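Local atomic coordinates of phosphoglycerate kinase (Coxiella burnetii, PDB entry 4NG4), a protein that catalyses the reversible transfer of a phosphoryl group between ATP and 3-phosphoglycerate in glycolysis, as a monomer of two domains. Residues A[29-34]-A[148-153]; A[65-70]-A[115-120]; A[215-220]-A[261-266]; A[194-199]-A[319-324]; A[270-275]-A[303-308]. All blocks are in the same frame, centred on the assembly; numbering follows the deposited sequence.

Contact 1: residues A[29-34]-A[148-153]; sequences IREDLN and VMDAFA
Ile29 and Val148 face each other in parallel register, their CA atoms 4.7 Å apart, with Arg30 and Met149 as the next pair, where strands 26-31 and 146-149 run side by side in the Rossmann-like sheet of the N-terminal domain. Arg30 straddles Met149 in the usual manner of a parallel ladder: its N donates to Val148 O (3.0 Å), and its O receives Asp150 N (3.1 Å). Side chains alternate between the two faces. Ile29 CG1 packs on Val148 CB at 4.2 Å, on the face where Ile29 also meets Thr54 of helix 46-60. On the other face Arg30 and Met149 lie alongside one another and point the same way. Arg30 CG, anti to its backbone N, lies 3.9 Å from Met149 SD, which the bend at Met149 chi2 (44°) brings round, while Ala151 CB meets the same methylene. The guanidinium leads away from this apolar stem, NE to Ser161 and NH1 to His70, a predicted substrate residue. Where the ladder ends, Glu31 OE2 approaches Asp150 OD2 to 2.7 Å, the two carboxylates turned nearly at right angles (85°). Asp150 is also held from outside, OD1 by Leu177 N and OD2 by Thr54 OG1. The loops at the strand ends approach the predicted substrate site, where Asp32 OD1 makes a long, weak ion pair with Arg47, and Asp32 OD2 lies beside the methyl CB of Ala153.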
# COMPACT_ATOMS: atom_id res chain seq x y z
N ILE A 29 -17.40 9.92 8.68
CA ILE A 29 -16.00 9.70 8.32
C ILE A 29 -15.68 8.20 8.26
O ILE A 29 -15.70 7.53 9.29
CB ILE A 29 -15.04 10.36 9.33
CG1 ILE A 29 -15.35 11.84 9.47
CG2 ILE A 29 -13.59 10.18 8.90
CD1 ILE A 29 -14.61 12.48 10.62
N ARG A 30 -15.37 7.70 7.07
CA ARG A 30 -14.93 6.32 6.91
C ARG A 30 -13.43 6.25 7.16
O ARG A 30 -12.62 6.83 6.42
CB ARG A 30 -15.25 5.80 5.51
CG ARG A 30 -14.81 4.34 5.23
CD ARG A 30 -15.69 3.33 5.90
NE ARG A 30 -15.49 1.98 5.40
CZ ARG A 30 -14.53 1.14 5.79
NH1 ARG A 30 -13.64 1.51 6.70
NH2 ARG A 30 -14.45 -0.06 5.24
N GLU A 31 -13.06 5.51 8.20
CA GLU A 31 -11.67 5.34 8.59
C GLU A 31 -11.28 3.85 8.56
O GLU A 31 -12.14 2.97 8.49
CB GLU A 31 -11.45 5.91 9.98
CG GLU A 31 -11.78 7.40 10.12
CD GLU A 31 -10.66 8.31 9.66
OE1 GLU A 31 -9.58 7.79 9.31
OE2 GLU A 31 -10.86 9.55 9.66
N ASP A 32 -9.97 3.60 8.59
CA ASP A 32 -9.39 2.27 8.69
C ASP A 32 -8.87 2.15 10.12
O ASP A 32 -7.74 2.48 10.42
CB ASP A 32 -8.27 2.09 7.65
CG ASP A 32 -7.63 0.69 7.68
OD1 ASP A 32 -8.06 -0.19 8.46
OD2 ASP A 32 -6.69 0.46 6.90
N LEU A 33 -9.75 1.70 11.00
CA LEU A 33 -9.43 1.45 12.41
C LEU A 33 -9.31 -0.06 12.66
O LEU A 33 -9.45 -0.51 13.79
CB LEU A 33 -10.53 2.04 13.29
CG LEU A 33 -10.99 3.46 12.90
CD1 LEU A 33 -11.98 4.03 13.93
CD2 LEU A 33 -9.80 4.40 12.72
N ASN A 34 -9.02 -0.82 11.60
CA ASN A 34 -8.95 -2.30 11.59
C ASN A 34 -7.69 -2.80 12.29
O ASN A 34 -6.77 -3.27 11.65
CB ASN A 34 -9.01 -2.81 10.13
CG ASN A 34 -9.00 -4.31 10.01
OD1 ASN A 34 -9.51 -5.02 10.85
ND2 ASN A 34 -8.42 -4.81 8.93
N VAL A 148 -17.15 11.67 4.28
CA VAL A 148 -15.72 11.86 4.12
C VAL A 148 -15.02 10.50 4.01
O VAL A 148 -14.91 9.78 5.01
CB VAL A 148 -15.13 12.63 5.31
CG1 VAL A 148 -13.68 12.94 5.07
CG2 VAL A 148 -15.90 13.90 5.52
N MET A 149 -14.59 10.14 2.80
CA MET A 149 -13.79 8.94 2.58
C MET A 149 -12.36 9.23 2.96
O MET A 149 -11.63 9.84 2.19
CB MET A 149 -13.87 8.45 1.13
CG MET A 149 -13.05 7.17 0.82
SD MET A 149 -13.23 5.88 2.07
CE MET A 149 -12.81 4.42 1.14
N ASP A 150 -11.97 8.76 4.13
CA ASP A 150 -10.63 8.96 4.66
C ASP A 150 -9.93 7.62 4.86
O ASP A 150 -9.17 7.46 5.81
CB ASP A 150 -10.75 9.71 5.99
CG ASP A 150 -9.43 10.26 6.48
OD1 ASP A 150 -8.67 10.85 5.67
OD2 ASP A 150 -9.17 10.13 7.70
N ALA A 151 -10.18 6.66 3.95
CA ALA A 151 -9.71 5.27 4.12
C ALA A 151 -9.07 4.63 2.86
O ALA A 151 -9.61 3.68 2.27
CB ALA A 151 -10.86 4.41 4.61
N PHE A 152 -7.90 5.15 2.46
CA PHE A 152 -7.22 4.68 1.24
C PHE A 152 -6.94 3.16 1.24
O PHE A 152 -7.00 2.52 0.19
CB PHE A 152 -5.91 5.45 1.02
CG PHE A 152 -5.21 5.10 -0.28
CD1 PHE A 152 -5.52 5.76 -1.46
CD2 PHE A 152 -4.23 4.12 -0.32
CE1 PHE A 152 -4.89 5.45 -2.65
CE2 PHE A 152 -3.60 3.81 -1.51
CZ PHE A 152 -3.93 4.47 -2.68
N ALA A 153 -6.62 2.59 2.40
CA ALA A 153 -6.38 1.14 2.48
C ALA A 153 -7.60 0.28 2.09
O ALA A 153 -7.47 -0.92 1.89
CB ALA A 153 -5.92 0.75 3.87

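Contact 2: residues A[65-70]-A[115-120]; sequences VMILSH and GQAILC
Ile67 N donates to Ile118 O over 2.7 Å, a nearly straight bond (174° at the hydrogen) in the middle of a parallel ladder. Around it the pattern continues in both directions: Val65 N reaches Gln116 O, Val65 O takes Ile118 N at 2.8 Å, and Ile67 O takes Cys120 N. The odd-numbered residues of strand 65-69 therefore do the bonding toward this neighbour, although the two strands are twisted by -28°. Apolar side chains fill both faces. On one, Val65 CG1 touches Ala117 CB at 3.5 Å, and the Leu119 chain slants across Ile67 to put CD1 3.6 Å from Ile67 CG2. This face is covered by two helices: Ile55, Ala58 and Ile59 of helix 46-60 pack at Ile67, Val65 and Ala117, and Leu92 of helix 86-94 reaches Ile67 and Leu119. On the other face Met66 and Ile118 lie alongside each other. Ile118 CG1 takes the crowded position between backbone N and carbonyl carbon (chi1 64°), and its CD1 meets Met66 CG at 3.7 Å. Farther along, Leu68 CD1 rests against Cys120 CB at 3.5 Å. With its other edge bonded to strand 26-31, strand 64-69 is an interior member of the sheet, and it leads directly into His70, a predicted substrate residue, as is characteristic of parallel alpha/beta folds that place binding groups at the C-terminal ends of their strands.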
# COMPACT_ATOMS: atom_id res chain seq x y z
N VAL A 65 -20.11 14.14 14.64
CA VAL A 65 -19.24 13.14 13.99
C VAL A 65 -19.67 11.68 14.15
O VAL A 65 -19.79 11.19 15.27
CB VAL A 65 -17.77 13.28 14.47
CG1 VAL A 65 -16.98 12.02 14.18
CG2 VAL A 65 -17.11 14.49 13.82
N MET A 66 -19.87 11.01 13.03
CA MET A 66 -20.11 9.57 12.99
C MET A 66 -18.89 8.85 12.38
O MET A 66 -18.65 8.96 11.18
CB MET A 66 -21.35 9.26 12.16
CG MET A 66 -22.65 9.69 12.80
SD MET A 66 -24.04 9.67 11.63
CE MET A 66 -23.79 11.23 10.80
N ILE A 67 -18.15 8.13 13.21
CA ILE A 67 -16.93 7.47 12.76
C ILE A 67 -17.23 6.06 12.26
O ILE A 67 -17.74 5.23 13.00
CB ILE A 67 -15.88 7.36 13.89
CG1 ILE A 67 -15.59 8.75 14.49
CG2 ILE A 67 -14.61 6.72 13.34
CD1 ILE A 67 -14.80 8.68 15.78
N LEU A 68 -16.87 5.79 11.01
CA LEU A 68 -17.23 4.54 10.35
C LEU A 68 -15.97 3.70 10.09
O LEU A 68 -14.95 4.23 9.68
CB LEU A 68 -17.94 4.88 9.04
CG LEU A 68 -19.08 3.98 8.60
CD1 LEU A 68 -20.22 3.89 9.64
CD2 LEU A 68 -19.58 4.49 7.26
N SER A 69 -16.03 2.40 10.37
CA SER A 69 -14.87 1.53 10.13
C SER A 69 -15.20 0.05 10.02
O SER A 69 -16.28 -0.40 10.42
CB SER A 69 -13.80 1.69 11.21
OG SER A 69 -12.60 1.06 10.80
N HIS A 70 -14.26 -0.70 9.46
CA HIS A 70 -14.39 -2.14 9.39
C HIS A 70 -13.52 -2.73 10.49
O HIS A 70 -12.76 -2.01 11.13
CB HIS A 70 -14.03 -2.67 8.00
CG HIS A 70 -12.60 -2.50 7.63
ND1 HIS A 70 -12.06 -1.28 7.25
CD2 HIS A 70 -11.58 -3.39 7.57
CE1 HIS A 70 -10.78 -1.43 6.97
NE2 HIS A 70 -10.46 -2.70 7.17
N GLY A 115 -19.84 18.73 17.99
CA GLY A 115 -18.56 18.67 18.70
C GLY A 115 -18.23 17.33 19.35
O GLY A 115 -17.07 17.09 19.71
N GLN A 116 -19.22 16.46 19.54
CA GLN A 116 -18.94 15.11 20.01
C GLN A 116 -18.84 14.15 18.82
O GLN A 116 -19.15 14.52 17.68
CB GLN A 116 -19.96 14.63 21.06
CG GLN A 116 -21.40 14.48 20.57
CD GLN A 116 -22.23 13.55 21.45
OE1 GLN A 116 -22.16 12.32 21.32
NE2 GLN A 116 -23.03 14.14 22.34
N ALA A 117 -18.39 12.93 19.10
CA ALA A 117 -18.16 11.93 18.05
C ALA A 117 -18.56 10.54 18.51
O ALA A 117 -18.24 10.12 19.62
CB ALA A 117 -16.69 11.92 17.65
N ILE A 118 -19.26 9.81 17.64
CA ILE A 118 -19.67 8.45 17.94
C ILE A 118 -19.04 7.50 16.93
O ILE A 118 -18.74 7.89 15.80
CB ILE A 118 -21.23 8.30 18.00
CG1 ILE A 118 -21.89 8.57 16.65
CG2 ILE A 118 -21.81 9.23 19.06
CD1 ILE A 118 -21.78 7.42 15.65
N LEU A 119 -18.83 6.26 17.36
CA LEU A 119 -18.25 5.22 16.49
C LEU A 119 -19.31 4.16 16.20
O LEU A 119 -19.75 3.45 17.11
CB LEU A 119 -17.03 4.57 17.16
CG LEU A 119 -16.33 3.41 16.43
CD1 LEU A 119 -15.79 3.85 15.07
CD2 LEU A 119 -15.22 2.85 17.30
N CYS A 120 -19.72 4.09 14.94
CA CYS A 120 -20.66 3.08 14.48
C CYS A 120 -20.00 1.70 14.57
O CYS A 120 -18.78 1.56 14.33
CB CYS A 120 -21.08 3.36 13.03
SG CYS A 120 -21.98 4.94 12.79

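Contact 3: residues A[215-220]-A[261-266]; sequences LLDKVD and AEKNVS
Leu216 and Lys263 cross at about a right angle, leucine CD2 resting on lysine CD at 3.5 Å, so that the aliphatic stem of a charged residue serves as packing material beside the end of helix 209-216. The more closely enclosed part of the contact centres on Val265, which is turned toward the other segment and carries the largest share of the buried surface. Having CG1 anti to its backbone N (chi1 167°), it sets that methyl 3.7 Å from Val219 CG2, while CG2 lies near the carbonyl oxygens of Leu216 and Val219. A single backbone bond joins the segments, Ser266 N donating to Asp220 O at 3.1 Å. The outer side is looser. Lys263 bends at its last torsion, and NZ stops 4.4 Å from Asp217 OD1: opposite charges near each other, yet too distant for a salt bridge, with both residues exposed. Helix 250-263 finishes in a Schellman motif, with Asn264 at positive phi, and the chain passes on to Val265. Away from the annotated sites, the contact joins the C-terminal ends of two helices. Leu216 also packs on Phe256 and Ala260 within helix 250-263. Val219 lies against Leu196 and Ala198 of strand 196-202, Asp220 OD2 accepts from Leu196 N, and the chain then enters strand 221-226, the outermost strand on this side of the C-terminal sheet.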
# COMPACT_ATOMS: atom_id res chain seq x y z
N LEU A 215 4.42 1.59 -14.74
CA LEU A 215 5.65 2.32 -14.41
C LEU A 215 6.57 2.49 -15.64
O LEU A 215 7.30 3.46 -15.74
CB LEU A 215 6.41 1.65 -13.25
CG LEU A 215 5.65 1.56 -11.92
CD1 LEU A 215 6.39 0.68 -10.90
CD2 LEU A 215 5.38 2.96 -11.36
N LEU A 216 6.51 1.54 -16.57
CA LEU A 216 7.31 1.61 -17.77
C LEU A 216 7.06 2.88 -18.53
O LEU A 216 7.98 3.47 -19.06
CB LEU A 216 7.02 0.43 -18.67
CG LEU A 216 8.07 0.20 -19.76
CD1 LEU A 216 9.30 -0.48 -19.15
CD2 LEU A 216 7.47 -0.64 -20.87
N ASP A 217 5.81 3.32 -18.58
CA ASP A 217 5.46 4.54 -19.31
C ASP A 217 5.88 5.81 -18.58
O ASP A 217 5.63 6.91 -19.05
CB ASP A 217 3.96 4.62 -19.53
CG ASP A 217 3.41 3.36 -20.12
OD1 ASP A 217 4.01 2.86 -21.11
OD2 ASP A 217 2.39 2.86 -19.58
N LYS A 218 6.48 5.64 -17.41
CA LYS A 218 6.71 6.75 -16.50
C LYS A 218 8.15 6.90 -16.04
O LYS A 218 8.59 8.02 -15.83
CB LYS A 218 5.77 6.58 -15.29
CG LYS A 218 4.35 7.04 -15.61
CD LYS A 218 3.27 6.40 -14.73
CE LYS A 218 1.88 6.66 -15.35
NZ LYS A 218 0.74 6.13 -14.53
N VAL A 219 8.88 5.80 -15.87
CA VAL A 219 10.20 5.82 -15.25
C VAL A 219 11.31 6.07 -16.25
O VAL A 219 11.11 5.97 -17.46
CB VAL A 219 10.50 4.50 -14.53
CG1 VAL A 219 9.36 4.17 -13.58
CG2 VAL A 219 10.72 3.35 -15.52
N ASP A 220 12.49 6.41 -15.73
CA ASP A 220 13.69 6.54 -16.54
C ASP A 220 14.58 5.30 -16.39
O ASP A 220 15.16 4.83 -17.36
CB ASP A 220 14.44 7.80 -16.15
CG ASP A 220 13.63 9.04 -16.45
OD1 ASP A 220 13.61 9.46 -17.62
OD2 ASP A 220 13.01 9.60 -15.53
N ALA A 261 13.41 -1.62 -23.99
CA ALA A 261 14.47 -1.25 -24.92
C ALA A 261 14.04 -0.11 -25.85
O ALA A 261 14.72 0.91 -25.94
CB ALA A 261 14.91 -2.45 -25.71
N GLU A 262 12.90 -0.25 -26.52
CA GLU A 262 12.47 0.77 -27.49
C GLU A 262 11.92 2.05 -26.87
O GLU A 262 11.80 3.07 -27.55
CB GLU A 262 11.46 0.19 -28.48
CG GLU A 262 10.08 -0.11 -27.94
CD GLU A 262 9.14 -0.55 -29.04
OE1 GLU A 262 8.75 0.30 -29.88
OE2 GLU A 262 8.79 -1.76 -29.06
N LYS A 263 11.59 2.00 -25.60
CA LYS A 263 11.25 3.20 -24.84
C LYS A 263 12.50 3.85 -24.26
O LYS A 263 12.45 4.94 -23.74
CB LYS A 263 10.29 2.86 -23.71
CG LYS A 263 8.90 2.49 -24.16
CD LYS A 263 8.06 2.07 -22.96
CE LYS A 263 6.59 2.01 -23.30
NZ LYS A 263 6.29 0.95 -24.32
N ASN A 264 13.63 3.15 -24.33
CA ASN A 264 14.89 3.61 -23.76
C ASN A 264 14.83 3.77 -22.24
O ASN A 264 15.37 4.72 -21.67
CB ASN A 264 15.33 4.93 -24.41
CG ASN A 264 16.82 5.09 -24.39
OD1 ASN A 264 17.55 4.10 -24.30
ND2 ASN A 264 17.29 6.33 -24.48
N VAL A 265 14.14 2.83 -21.60
CA VAL A 265 14.09 2.78 -20.16
C VAL A 265 15.17 1.80 -19.72
O VAL A 265 15.17 0.64 -20.12
CB VAL A 265 12.73 2.29 -19.68
CG1 VAL A 265 12.79 1.92 -18.22
CG2 VAL A 265 11.65 3.35 -19.95
N SER A 266 16.11 2.27 -18.91
CA SER A 266 17.19 1.41 -18.46
C SER A 266 16.65 0.35 -17.51
O SER A 266 15.84 0.62 -16.63
CB SER A 266 18.30 2.20 -17.80
OG SER A 266 19.18 1.32 -17.12

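Contact 4: residues A[194-199]-A[319-324]; sequences KPLVAV and TIVWNG. With ADP (adenosine-5'-diphosphate), chain E.
Val199 and Trp322 lie side by side and point the same way on one face of a parallel strand pair, and the indole can be followed outward from its root. Trp322 CB and CG each stand 4.1 Å from Val199 CB. CD1 comes closer, 3.6 Å from Val199 CG1, which approaches the ring obliquely. Next, NE1 donates to Gly324 O at 2.8 Å; the oxygen lies in the indole plane, whereas the donor sits well above the plane of that carbonyl (59°). This bond ties the ring to the chain just beyond its own strand, while Leu341 and Ala342 of helix 336-347 pack against the side chain. On the opposite face Leu196 CD1 touches Thr319 CG2 at 3.4 Å. Five backbone bonds join the strands, from Thr319 N to Pro195 O at one end to Asn323 N on Val199 O (3.0 Å) at the other. Asn323 ND2 makes a weak bond to ADP O3B at 2.6 Å and also serves Gly355 O, while OD1 accepts from Lys208. Asn323 and Gly324, at the C-terminal end of a parallel strand, line the ADP pocket, the placement of binding groups characteristic of parallel alpha/beta domains such as the nucleotide-binding half of phosphoglycerate kinase.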
# COMPACT_ATOMS: atom_id res chain seq x y z
N LYS A 194 12.68 14.39 -11.99
CA LYS A 194 13.47 13.40 -12.75
C LYS A 194 14.94 13.36 -12.30
O LYS A 194 15.43 14.31 -11.70
CB LYS A 194 13.39 13.68 -14.26
CG LYS A 194 11.96 13.65 -14.84
CD LYS A 194 11.87 13.00 -16.26
CE LYS A 194 10.67 13.53 -17.07
NZ LYS A 194 9.95 12.47 -17.83
N PRO A 195 15.64 12.25 -12.54
CA PRO A 195 15.11 10.95 -13.00
C PRO A 195 14.23 10.25 -11.96
O PRO A 195 14.52 10.34 -10.76
CB PRO A 195 16.37 10.11 -13.27
CG PRO A 195 17.52 10.89 -12.73
CD PRO A 195 17.10 12.33 -12.68
N LEU A 196 13.16 9.61 -12.43
CA LEU A 196 12.35 8.75 -11.59
C LEU A 196 12.91 7.35 -11.72
O LEU A 196 13.13 6.89 -12.83
CB LEU A 196 10.90 8.77 -12.07
CG LEU A 196 9.94 7.80 -11.37
CD1 LEU A 196 9.73 8.22 -9.94
CD2 LEU A 196 8.62 7.70 -12.12
N VAL A 197 13.13 6.68 -10.59
CA VAL A 197 13.54 5.27 -10.58
C VAL A 197 12.55 4.41 -9.79
O VAL A 197 12.08 4.79 -8.73
CB VAL A 197 14.93 5.09 -9.96
CG1 VAL A 197 15.29 3.62 -9.92
CG2 VAL A 197 15.95 5.86 -10.74
N ALA A 198 12.25 3.23 -10.31
CA ALA A 198 11.30 2.33 -9.67
C ALA A 198 11.97 0.99 -9.46
O ALA A 198 12.36 0.34 -10.43
CB ALA A 198 10.08 2.17 -10.54
N VAL A 199 12.12 0.59 -8.20
CA VAL A 199 12.62 -0.74 -7.83
C VAL A 199 11.45 -1.66 -7.52
O VAL A 199 10.58 -1.30 -6.73
CB VAL A 199 13.52 -0.65 -6.58
CG1 VAL A 199 14.14 -1.98 -6.25
CG2 VAL A 199 14.58 0.43 -6.78
N THR A 319 13.50 11.14 -7.84
CA THR A 319 12.36 10.49 -7.20
C THR A 319 12.59 8.98 -7.20
O THR A 319 13.22 8.47 -8.13
CB THR A 319 11.04 10.77 -7.95
OG1 THR A 319 10.87 12.18 -8.12
CG2 THR A 319 9.85 10.19 -7.18
N ILE A 320 12.08 8.29 -6.18
CA ILE A 320 12.22 6.83 -6.08
C ILE A 320 10.92 6.14 -5.61
O ILE A 320 10.27 6.61 -4.68
CB ILE A 320 13.37 6.43 -5.15
CG1 ILE A 320 14.71 7.02 -5.64
CG2 ILE A 320 13.45 4.93 -5.04
CD1 ILE A 320 15.89 6.75 -4.73
N VAL A 321 10.56 5.04 -6.25
CA VAL A 321 9.38 4.26 -5.85
C VAL A 321 9.83 2.81 -5.67
O VAL A 321 10.29 2.21 -6.60
CB VAL A 321 8.24 4.34 -6.91
CG1 VAL A 321 7.02 3.59 -6.46
CG2 VAL A 321 7.86 5.78 -7.18
N TRP A 322 9.72 2.26 -4.47
CA TRP A 322 10.30 0.95 -4.19
C TRP A 322 9.33 -0.00 -3.47
O TRP A 322 8.87 0.29 -2.37
CB TRP A 322 11.59 1.12 -3.40
CG TRP A 322 12.12 -0.13 -2.79
CD1 TRP A 322 12.07 -1.39 -3.32
CD2 TRP A 322 12.80 -0.25 -1.54
NE1 TRP A 322 12.67 -2.29 -2.46
CE2 TRP A 322 13.13 -1.60 -1.37
CE3 TRP A 322 13.15 0.66 -0.55
CZ2 TRP A 322 13.79 -2.06 -0.24
CZ3 TRP A 322 13.80 0.19 0.57
CH2 TRP A 322 14.11 -1.15 0.72
N ASN A 323 9.06 -1.13 -4.12
CA ASN A 323 8.15 -2.15 -3.65
C ASN A 323 8.76 -3.52 -3.82
O ASN A 323 8.73 -4.07 -4.92
CB ASN A 323 6.85 -2.10 -4.44
CG ASN A 323 5.97 -3.31 -4.20
OD1 ASN A 323 5.41 -3.88 -5.14
ND2 ASN A 323 5.86 -3.73 -2.95
N GLY A 324 9.30 -4.07 -2.75
CA GLY A 324 9.79 -5.45 -2.75
C GLY A 324 11.28 -5.58 -2.49
O GLY A 324 12.10 -4.94 -3.15
PB ADP E . 6.44 -6.91 -0.77
O1B ADP E . 7.47 -6.16 0.03
O2B ADP E . 5.46 -7.68 0.09
O3B ADP E . 5.80 -6.09 -1.87
PA ADP E . 6.73 -9.23 -2.43
O1A ADP E . 5.39 -9.64 -1.88
O2A ADP E . 6.80 -8.85 -3.89
O3A ADP E . 7.33 -8.00 -1.57
O5' ADP E . 7.73 -10.47 -2.15
C5' ADP E . 8.84 -10.38 -1.25
C4' ADP E . 9.12 -11.74 -0.61
O4' ADP E . 9.69 -12.62 -1.59
C3' ADP E . 10.11 -11.63 0.55
O3' ADP E . 9.52 -12.11 1.77
C2' ADP E . 11.33 -12.43 0.13
O2' ADP E . 11.83 -13.29 1.16
C1' ADP E . 10.89 -13.24 -1.10
N9 ADP E . 11.97 -13.31 -2.13
C8 ADP E . 12.55 -12.27 -2.77
N7 ADP E . 13.51 -12.72 -3.63
C5 ADP E . 13.55 -14.06 -3.55
C6 ADP E . 14.33 -15.16 -4.18
N6 ADP E . 15.28 -14.91 -5.11
N1 ADP E . 14.03 -16.43 -3.80
C2 ADP E . 13.09 -16.73 -2.88
N3 ADP E . 12.36 -15.78 -2.27
C4 ADP E . 12.53 -14.46 -2.55

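Contact 5: residues A[270-275]-A[303-308]; sequences PVDVIV and GPNTSA
Asp272, at the start of the central strand of a three-stranded antiparallel sheet, turns its carboxylate onto the backbone N-H groups of the first turn of helix 304-316. Charged-to-backbone bonds dominate. Asp272 OD2 uses its syn lone pair for Asn305 N at 2.8 Å, and OD1 receives Thr306 N, also at 2.8 Å, from the syn side but 24° out of the carboxylate plane. With CG placed between backbone N and carbonyl carbon (chi1 57°), the acid reaches across to these amides, and its negative charge would be expected to suit the positive end of the helix dipole. A hydroxyl adds a third bond: Thr306 OG1 donates to OD1 at 2.6 Å, giving that oxygen two donors, and itself receives a weak bond from Val271 N at 3.0 Å. Backbone joins backbone once, where Gly303 N meets Asp272 O at 2.7 Å from above the carbonyl plane. Gly303 has no side chain, and the carboxylate lies directly against its backbone. Van der Waals contact is slighter: Thr306 CG2 faces Pro270 CA at 3.7 Å, and Val271 CG2 meets Asn305 OD1. Farther along the strand, Ile274 touches Asp301 and Phe334, two residues of the magnesium site. Within the helix turn, Gly303 O accepts from both Ser307 N and Ser307 OG, the hydroxyl standing 2.9 Å away.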
# COMPACT_ATOMS: atom_id res chain seq x y z
N PRO A 270 20.57 -8.21 -12.62
CA PRO A 270 21.72 -8.65 -11.81
C PRO A 270 22.84 -9.19 -12.68
O PRO A 270 22.58 -10.10 -13.47
CB PRO A 270 21.14 -9.77 -10.95
CG PRO A 270 19.68 -9.46 -10.84
CD PRO A 270 19.30 -8.81 -12.15
N VAL A 271 24.05 -8.64 -12.54
CA VAL A 271 25.24 -9.21 -13.22
C VAL A 271 26.01 -10.16 -12.29
O VAL A 271 26.64 -11.12 -12.75
CB VAL A 271 26.18 -8.14 -13.80
CG1 VAL A 271 25.39 -7.06 -14.51
CG2 VAL A 271 27.02 -7.53 -12.71
N ASP A 272 25.96 -9.91 -10.98
CA ASP A 272 26.48 -10.85 -9.98
C ASP A 272 25.45 -11.13 -8.88
O ASP A 272 24.64 -10.27 -8.56
CB ASP A 272 27.83 -10.36 -9.40
CG ASP A 272 27.77 -8.96 -8.76
OD1 ASP A 272 26.70 -8.32 -8.74
OD2 ASP A 272 28.82 -8.51 -8.27
N VAL A 273 25.50 -12.34 -8.31
CA VAL A 273 24.51 -12.82 -7.33
C VAL A 273 25.18 -13.65 -6.23
O VAL A 273 26.30 -14.11 -6.40
CB VAL A 273 23.45 -13.74 -8.00
CG1 VAL A 273 22.54 -12.94 -8.93
CG2 VAL A 273 24.12 -14.87 -8.75
N ILE A 274 24.50 -13.85 -5.11
CA ILE A 274 25.04 -14.79 -4.13
C ILE A 274 24.18 -16.03 -4.05
O ILE A 274 22.97 -15.96 -3.86
CB ILE A 274 25.23 -14.18 -2.73
CG1 ILE A 274 25.93 -15.19 -1.82
CG2 ILE A 274 23.92 -13.82 -2.12
CD1 ILE A 274 26.90 -14.53 -0.82
N VAL A 275 24.83 -17.18 -4.19
CA VAL A 275 24.16 -18.45 -4.33
C VAL A 275 24.57 -19.40 -3.22
O VAL A 275 25.64 -19.26 -2.64
CB VAL A 275 24.45 -19.12 -5.71
CG1 VAL A 275 24.21 -18.15 -6.84
CG2 VAL A 275 25.87 -19.63 -5.79
N GLY A 303 24.79 -9.36 -6.01
CA GLY A 303 26.20 -9.23 -5.62
C GLY A 303 26.62 -7.77 -5.50
O GLY A 303 25.80 -6.87 -5.69
N PRO A 304 27.91 -7.53 -5.18
CA PRO A 304 28.39 -6.18 -4.98
C PRO A 304 28.33 -5.30 -6.25
O PRO A 304 27.95 -4.13 -6.16
CB PRO A 304 29.83 -6.40 -4.50
CG PRO A 304 30.22 -7.69 -5.07
CD PRO A 304 28.99 -8.53 -5.04
N ASN A 305 28.70 -5.87 -7.40
CA ASN A 305 28.67 -5.13 -8.69
C ASN A 305 27.28 -4.66 -9.03
O ASN A 305 27.09 -3.51 -9.43
CB ASN A 305 29.19 -5.98 -9.86
CG ASN A 305 29.53 -5.16 -11.08
OD1 ASN A 305 28.71 -4.98 -11.98
ND2 ASN A 305 30.74 -4.65 -11.12
N THR A 306 26.31 -5.55 -8.84
CA THR A 306 24.92 -5.21 -9.05
C THR A 306 24.47 -4.14 -8.07
O THR A 306 24.00 -3.08 -8.49
CB THR A 306 24.00 -6.45 -8.92
OG1 THR A 306 24.46 -7.51 -9.77
CG2 THR A 306 22.56 -6.08 -9.28
N SER A 307 24.63 -4.37 -6.77
CA SER A 307 24.11 -3.40 -5.80
C SER A 307 24.91 -2.09 -5.77
O SER A 307 24.55 -1.18 -5.05
CB SER A 307 23.92 -3.99 -4.40
OG SER A 307 25.07 -4.65 -3.93
N ALA A 308 25.98 -2.00 -6.57
CA ALA A 308 26.66 -0.73 -6.80
C ALA A 308 26.01 0.01 -7.98
O ALA A 308 25.83 1.24 -7.96
CB ALA A 308 28.13 -0.98 -7.07

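In the fold
From the N terminus, strand 26-31 opens the loop that contact 1 closes at 148-153, and contact 2 is nested inside it. The two touch through strands 26-31 and 64-69, neighbours in one sheet, and both tie strands of the N-terminal domain. Contact 4 opens next, at strand 196-202, and closes at 319-324; contacts 3 and 5 both lie inside that loop, one after the other. Contact 3 meets contact 4 directly, whereas contact 5 stands about 19 Å from contact 4, centre to centre, and joins it through helix 304-316. No pair crosses. Contacts 1 and 2 lie across the chain's centre from contacts 3 and 4, in keeping with the two-domain architecture.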